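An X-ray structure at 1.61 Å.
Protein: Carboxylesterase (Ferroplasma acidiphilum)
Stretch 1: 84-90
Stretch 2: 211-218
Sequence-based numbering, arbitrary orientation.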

ATOM      1  N   GLY B  84       2.489  -5.826  27.431  1.00 10.19           N
ATOM      2  CA  GLY B  84       2.815  -4.542  26.731  1.00 10.81           C
ATOM      3  C   GLY B  84       2.731  -3.302  27.601  1.00 12.14           C
ATOM      4  O   GLY B  84       2.468  -3.427  28.810  1.00 13.02           O
ATOM      5  N   GLY B  85       2.807  -2.150  26.988  1.00 11.79           N
ATOM      6  CA  GLY B  85       2.918  -0.881  27.798  1.00 12.60           C
ATOM      7  C   GLY B  85       4.148   0.025  27.547  1.00 12.50           C
ATOM      8  O   GLY B  85       4.551   0.817  28.389  1.00 13.31           O
ATOM      9  N   GLY B  86       4.707  -0.148  26.308  1.00 12.18           N
ATOM     10  CA  GLY B  86       5.767   0.796  25.939  1.00 13.89           C
ATOM     11  C   GLY B  86       7.036   0.709  26.738  1.00 13.24           C
ATOM     12  O   GLY B  86       7.844   1.598  26.663  1.00 14.16           O
ATOM     13  N   PHE B  87       7.186  -0.344  27.565  1.00 11.69           N
ATOM     14  CA  PHE B  87       8.328  -0.510  28.484  1.00 11.31           C
ATOM     15  C   PHE B  87       8.155   0.320  29.751  1.00 14.88           C
ATOM     16  O   PHE B  87       9.022   0.270  30.671  1.00 14.81           O
ATOM     17  CB  PHE B  87       9.748  -0.353  27.853  1.00 12.15           C
ATOM     18  CG  PHE B  87       9.953  -1.202  26.654  1.00 12.54           C
ATOM     19  CD1 PHE B  87      10.303  -2.528  26.788  1.00 17.27           C
ATOM     20  CD2 PHE B  87       9.850  -0.601  25.385  1.00 18.27           C
ATOM     21  CE1 PHE B  87      10.530  -3.271  25.537  1.00 16.11           C
ATOM     22  CE2 PHE B  87      10.079  -1.289  24.200  1.00 18.68           C
ATOM     23  CZ  PHE B  87      10.369  -2.666  24.323  1.00 15.03           C
ATOM     24  N   LEU B  88       7.011   1.039  29.796  1.00 12.47           N
ATOM     25  CA  LEU B  88       6.868   2.091  30.835  1.00 16.00           C
ATOM     26  C   LEU B  88       5.735   1.748  31.774  1.00 15.41           C
ATOM     27  O   LEU B  88       5.860   2.064  32.981  1.00 14.01           O
ATOM     28  CB  LEU B  88       6.676   3.475  30.176  1.00 16.68           C
ATOM     29  CG  LEU B  88       6.758   4.705  31.097  1.00 19.31           C
ATOM     30  CD1 LEU B  88       7.296   5.831  30.248  1.00 23.64           C
ATOM     31  CD2 LEU B  88       5.284   4.878  31.438  1.00 17.12           C
ATOM     32  N   PHE B  89       4.661   1.208  31.240  1.00 13.64           N
ATOM     33  CA  PHE B  89       3.471   0.906  32.046  1.00 14.71           C
ATOM     34  C   PHE B  89       2.991  -0.505  31.866  1.00 15.60           C
ATOM     35  O   PHE B  89       3.593  -1.353  31.174  1.00 12.75           O
ATOM     36  CB  PHE B  89       2.363   2.018  31.834  1.00 14.20           C
ATOM     37  CG  PHE B  89       1.710   1.979  30.483  1.00 12.87           C
ATOM     38  CD1 PHE B  89       0.458   1.377  30.315  1.00 15.91           C
ATOM     39  CD2 PHE B  89       2.297   2.575  29.401  1.00 17.65           C
ATOM     40  CE1 PHE B  89      -0.218   1.343  29.051  1.00 16.91           C
ATOM     41  CE2 PHE B  89       1.700   2.539  28.151  1.00 16.68           C
ATOM     42  CZ  PHE B  89       0.472   1.909  27.937  1.00 18.99           C
ATOM     43  N   GLY B  90       1.832  -0.817  32.423  1.00 12.08           N
ATOM     44  CA  GLY B  90       1.232  -2.138  32.473  1.00 13.62           C
ATOM     45  C   GLY B  90       1.806  -2.963  33.641  1.00 14.52           C
ATOM     46  O   GLY B  90       2.918  -2.713  34.081  1.00 13.97           O
TER
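Stretch 2 211-218: RYFGNMYS

Stretch 2 is the last part of a helix that begins earlier in the chain. Residues 211-217 keep helical backbone angles, with phi between -61° and -82° and psi between -33° and -49°, and the i to i+4 hydrogen bonds confirm the assignment: Met216 N to Tyr212 O at 2.9 Å, for example, and Tyr217 N to Phe213 O at 3.0 Å. Ser218, with psi at 147°, is the first residue to leave helical angles.

Stretch 1 forms no regular helix or strand. Gly85, Gly86 and Phe87 all have positive phi, and the chain folds back on itself so that Gly85 O accepts two backbone hydrogen bonds, from Leu88 N at 2.8 Å and from Phe89 N at 2.9 Å. The CA atoms fix the register: Gly86 CA lies 5.5 Å from Phe213 CA, and Phe87 CA lies 6.4 Å from Tyr217 CA. One residue along the loop therefore matches one turn along the helix, both advancing toward the C-terminus. Because stretch 1 is irregular, no crossing angle is assigned. Together the two sides bury 373 Å².

The clearest aromatic contact is the face-to-face stack of Phe87 on Tyr217. The ring centroids are 3.8 Å apart and the planes differ by 2°, so the rings are almost parallel; the closest atoms are Phe87 CE1 and Tyr217 CE2, at 3.6 Å. Both CA-to-CB bonds point toward the opposite stretch. Phe89 meets Phe213 differently. Their centroids are 6.0 Å apart and their planes inclined at 38°, an oblique pairing in which Phe89 CE2 approaches Phe213 CZ to 3.7 Å.

Two CH-pi contacts bring aliphatic carbons over ring faces. Gly86 CA sits 4.0 Å from the centroid of the Phe213 ring, 16° off its normal. This approach leaves no space for a side chain: an ideal CB on Gly86 would point toward the helix and lie 2.7 Å from Phe213 CG, a clash, while the positive phi independently favours glycine. Phe87 CB lies over the Tyr217 ring, 4.1 Å from its centroid and 27° off the normal, adding to the stack made by the same two residues.

Leu88 supplies the aliphatic packing. Its CD1 reaches Tyr212 CE2 at 3.5 Å, at the edge of that ring, and Met216 CG at 3.7 Å, thereby touching residues one helical turn apart. Leu88 CB also packs 4.0 Å from Phe213 CE1. Met216 starts out toward the loop, but the end of its side chain leads away.

Polar linkage is indirect, since no hydrogen bond joins the stretches. Water 1 instead donates to Gly86 O and to Phe213 O, each 2.8 Å from the water O, bridging the two backbones. The Phe213 carbonyl thus receives this water as well as Tyr217 N, while Gly86 O additionally lies 3.5 Å from Phe213 CB.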

ATOM      1  N   ARG B 211       8.089   7.811  20.199  1.00 18.15           N
ATOM      2  CA  ARG B 211       9.406   8.428  20.560  1.00 19.26           C
ATOM      3  C   ARG B 211       9.635   8.565  22.042  1.00 17.91           C
ATOM      4  O   ARG B 211      10.753   8.298  22.534  1.00 17.66           O
ATOM      5  CB  ARG B 211       9.665   9.761  19.807  1.00 20.09           C
ATOM      6  CG  ARG B 211       9.776   9.387  18.269  1.00 29.54           C
ATOM      7  CD  ARG B 211      10.307  10.556  17.351  1.00 41.42           C
ATOM      8  NE  ARG B 211       9.875  10.472  15.936  1.00 48.95           N
ATOM      9  CZ  ARG B 211       8.787  11.090  15.453  1.00 51.77           C
ATOM     10  NH1 ARG B 211       8.025  11.821  16.269  1.00 54.06           N
ATOM     11  NH2 ARG B 211       8.441  11.003  14.161  1.00 54.79           N
ATOM     12  N   TYR B 212       8.592   8.958  22.758  1.00 18.34           N
ATOM     13  CA  TYR B 212       8.644   9.174  24.195  1.00 18.28           C
ATOM     14  C   TYR B 212       8.997   7.825  24.828  1.00 15.69           C
ATOM     15  O   TYR B 212       9.949   7.776  25.611  1.00 16.17           O
ATOM     16  CB  TYR B 212       7.263   9.686  24.709  1.00 15.89           C
ATOM     17  CG  TYR B 212       7.043   9.772  26.230  1.00 18.92           C
ATOM     18  CD1 TYR B 212       7.106  10.992  26.882  1.00 21.81           C
ATOM     19  CD2 TYR B 212       6.744   8.646  26.989  1.00 17.99           C
ATOM     20  CE1 TYR B 212       6.833  11.123  28.232  1.00 23.28           C
ATOM     21  CE2 TYR B 212       6.603   8.736  28.359  1.00 22.27           C
ATOM     22  CZ  TYR B 212       6.620   9.985  28.976  1.00 24.55           C
ATOM     23  OH  TYR B 212       6.320  10.077  30.304  1.00 25.88           O
ATOM     24  N   PHE B 213       8.312   6.755  24.457  1.00 16.04           N
ATOM     25  CA  PHE B 213       8.648   5.428  25.024  1.00 14.05           C
ATOM     26  C   PHE B 213      10.070   5.020  24.688  1.00 13.73           C
ATOM     27  O   PHE B 213      10.745   4.436  25.554  1.00 15.32           O
ATOM     28  CB  PHE B 213       7.683   4.360  24.547  1.00 13.54           C
ATOM     29  CG  PHE B 213       6.276   4.538  25.103  1.00 17.30           C
ATOM     30  CD1 PHE B 213       6.103   4.781  26.439  1.00 18.30           C
ATOM     31  CD2 PHE B 213       5.140   4.445  24.253  1.00 22.06           C
ATOM     32  CE1 PHE B 213       4.806   4.985  27.027  1.00 25.14           C
ATOM     33  CE2 PHE B 213       3.838   4.618  24.832  1.00 26.73           C
ATOM     34  CZ  PHE B 213       3.702   4.893  26.204  1.00 27.49           C
ATOM     35  N   GLY B 214      10.500   5.230  23.443  1.00 15.33           N
ATOM     36  CA  GLY B 214      11.831   4.744  23.086  1.00 15.94           C
ATOM     37  C   GLY B 214      12.847   5.545  23.827  1.00 16.76           C
ATOM     38  O   GLY B 214      13.869   5.022  24.228  1.00 17.83           O
ATOM     39  N   ASN B 215      12.632   6.846  23.996  1.00 17.35           N
ATOM     40  CA  ASN B 215      13.610   7.617  24.743  1.00 17.65           C
ATOM     41  C   ASN B 215      13.603   7.222  26.230  1.00 17.87           C
ATOM     42  O   ASN B 215      14.667   7.319  26.860  1.00 19.22           O
ATOM     43  CB  ASN B 215      13.342   9.116  24.610  1.00 19.47           C
ATOM     44  CG  ASN B 215      13.734   9.682  23.215  1.00 21.79           C
ATOM     45  OD1 ASN B 215      14.462   9.065  22.434  1.00 32.25           O
ATOM     46  ND2 ASN B 215      13.191  10.845  22.900  1.00 28.25           N
ATOM     47  N   MET B 216      12.448   6.850  26.811  1.00 16.21           N
ATOM     48  CA  MET B 216      12.457   6.435  28.192  1.00 17.36           C
ATOM     49  C   MET B 216      13.172   5.102  28.400  1.00 15.99           C
ATOM     50  O   MET B 216      13.815   4.890  29.438  1.00 15.94           O
ATOM     51  CB  MET B 216      11.053   6.310  28.835  1.00 16.00           C
ATOM     52  CG  MET B 216      10.225   7.626  28.952  1.00 18.63           C
ATOM     53  SD  MET B 216      11.095   8.802  30.043  1.00 24.45           S
ATOM     54  CE  MET B 216      10.108  10.260  29.756  1.00 27.33           C
ATOM     55  N   TYR B 217      13.075   4.209  27.430  1.00 14.99           N
ATOM     56  CA  TYR B 217      13.655   2.865  27.577  1.00 14.97           C
ATOM     57  C   TYR B 217      15.170   2.845  27.259  1.00 15.22           C
ATOM     58  O   TYR B 217      15.933   2.145  27.924  1.00 14.37           O
ATOM     59  CB  TYR B 217      12.922   1.903  26.620  1.00 17.11           C
ATOM     60  CG  TYR B 217      13.283   0.412  26.703  1.00 15.11           C
ATOM     61  CD1 TYR B 217      13.461  -0.241  27.941  1.00 16.13           C
ATOM     62  CD2 TYR B 217      13.445  -0.317  25.503  1.00 16.57           C
ATOM     63  CE1 TYR B 217      13.768  -1.682  27.993  1.00 15.90           C
ATOM     64  CE2 TYR B 217      13.780  -1.738  25.586  1.00 14.74           C
ATOM     65  CZ  TYR B 217      13.960  -2.332  26.746  1.00 16.12           C
ATOM     66  OH  TYR B 217      14.207  -3.663  26.708  1.00 17.43           O
ATOM     67  N   SER B 218      15.569   3.583  26.245  1.00 16.09           N
ATOM     68  CA  SER B 218      16.993   3.526  25.847  1.00 18.23           C
ATOM     69  C   SER B 218      17.784   4.303  26.869  1.00 22.49           C
ATOM     70  O   SER B 218      17.253   5.282  27.471  1.00 25.19           O
ATOM     71  CB  SER B 218      17.160   4.099  24.425  1.00 20.47           C
ATOM     72  OG  SER B 218      16.874   5.544  24.403  1.00 23.29           O
TER
HETATM   73  O   HOH W   1       9.553   3.402  27.903  1.00 18.08           O